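Putative oxidoreductase (Salmonella enterica subsp. enterica serovar Typhimurium, PDB 3NX4) binds NADP and, as a medium-chain dehydrogenase/reductase of the YhdH type, probably reduces acryloyl-CoA with NADPH as hydride donor. Local coordinates at the interface of chains A and B. Residues are numbered along the deposited sequence; one frame, centred on the assembly and turned at random. Chains: chain A/B, Putative oxidoreductase.

The interface of chains A and B. Residues chain A 233, 257-259; chain B 266, 269-271.
A:Tyr233 reaches across to B:Asp266 and gives its phenol OH to the carboxylate oxygen OD2 at 2.5 Å, a short hydrogen bond that uses the anti lone pair. OD2 lies in the ring plane at the tyrosine's edge, while the carboxylate stands almost upright to the ring, the two planes 88° apart. With CG anti to the backbone N (chi1 -171°), the tyrosine extends its ring toward the partner chain. B:Asp266 OD2 also accepts the backbone N of B:Met269 at 2.9 Å, on the syn side and somewhat out of the carboxylate plane, so two donors grip one oxygen, which should restrict rotation of the carboxylate. A second direct bond runs the other way: the backbone N of B:Asp266 meets the amide OD1 of A:Asn259 at 2.8 Å, nearly straight at the hydrogen.

Water extends the network. One molecule joins OD1 of B:Asp266 to the carbonyl O of A:Leu257; another links the tyrosine OH with B:Asp266 O. Within chain B, B:Thr270 OG1 donates to B:Asp266 O at 2.8 Å, which should steady this segment.

Apolar packing is lighter. The selenomethionine B:Met269 bends at chi3 (-66°) and lays its CE methyl 3.7 Å from CE2 of A:Tyr233; from its own chain, A:Asn259 CB sits above one ring face, toward the rim.

The end of helix 253-258 and the turn between strands 231-232 and 235-239 of A face the B segment joining strand 261-264 to helix 272-285; the two-fold repeats the contact, consistent with a dimer.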
# COMPACT_ATOMS: atom_id res chain seq x y z
N TYR A 233 12.89 3.49 3.39
CA TYR A 233 11.89 4.35 4.01
C TYR A 233 11.13 5.17 2.95
O TYR A 233 11.75 5.82 2.10
CB TYR A 233 12.57 5.26 5.02
CG TYR A 233 11.59 6.03 5.85
CD1 TYR A 233 11.01 7.20 5.37
CD2 TYR A 233 11.25 5.59 7.13
CE1 TYR A 233 10.10 7.91 6.14
CE2 TYR A 233 10.34 6.30 7.91
CZ TYR A 233 9.77 7.46 7.41
OH TYR A 233 8.87 8.17 8.18
N LEU A 257 6.82 1.35 10.38
CA LEU A 257 8.15 1.81 10.79
C LEU A 257 8.88 2.47 9.61
O LEU A 257 9.76 3.30 9.81
CB LEU A 257 9.00 0.65 11.33
CG LEU A 257 8.56 0.03 12.66
CD1 LEU A 257 9.52 -1.06 13.10
CD2 LEU A 257 8.45 1.11 13.71
N ARG A 258 8.50 2.12 8.40
CA ARG A 258 9.20 2.66 7.24
C ARG A 258 8.31 3.38 6.23
O ARG A 258 8.78 3.76 5.16
CB ARG A 258 10.00 1.56 6.54
CG ARG A 258 11.24 1.13 7.34
CD ARG A 258 12.10 0.15 6.52
NE ARG A 258 13.28 -0.27 7.27
CZ ARG A 258 14.00 -1.35 6.99
NH1 ARG A 258 13.67 -2.13 5.96
NH2 ARG A 258 15.06 -1.65 7.74
N ASN A 259 7.03 3.56 6.58
CA ASN A 259 6.12 4.35 5.76
C ASN A 259 6.04 3.82 4.32
O ASN A 259 5.91 4.59 3.38
CB ASN A 259 6.55 5.81 5.75
CG ASN A 259 5.37 6.77 5.67
OD1 ASN A 259 4.82 7.18 6.70
ND2 ASN A 259 4.97 7.12 4.45
N ASP B 266 4.37 6.08 9.25
CA ASP B 266 5.33 6.18 10.35
C ASP B 266 5.37 7.59 10.91
O ASP B 266 5.38 8.57 10.16
CB ASP B 266 6.73 5.77 9.89
CG ASP B 266 7.81 6.25 10.85
OD1 ASP B 266 7.84 5.74 11.98
OD2 ASP B 266 8.60 7.16 10.49
N MSE B 269 9.97 9.16 12.05
CA MSE B 269 10.93 9.85 11.20
C MSE B 269 10.27 10.59 10.03
O MSE B 269 10.89 10.82 9.00
CB MSE B 269 12.00 8.85 10.72
CG MSE B 269 12.91 8.34 11.86
SE MSE B 269 14.21 7.13 11.04
CE MSE B 269 12.98 5.73 10.47
N THR B 270 9.01 10.99 10.21
CA THR B 270 8.29 11.76 9.20
C THR B 270 9.10 12.98 8.80
O THR B 270 9.55 13.73 9.65
CB THR B 270 6.96 12.26 9.77
OG1 THR B 270 6.28 11.18 10.44
CG2 THR B 270 6.09 12.83 8.66
N PRO B 271 9.29 13.18 7.49
CA PRO B 271 10.11 14.31 7.02
C PRO B 271 9.52 15.66 7.43
O PRO B 271 8.29 15.80 7.49
CB PRO B 271 10.09 14.15 5.49
CG PRO B 271 9.89 12.69 5.28
CD PRO B 271 8.94 12.26 6.39
O HOH W 1 10.22 4.57 12.23
O HOH W 2 6.64 9.39 7.31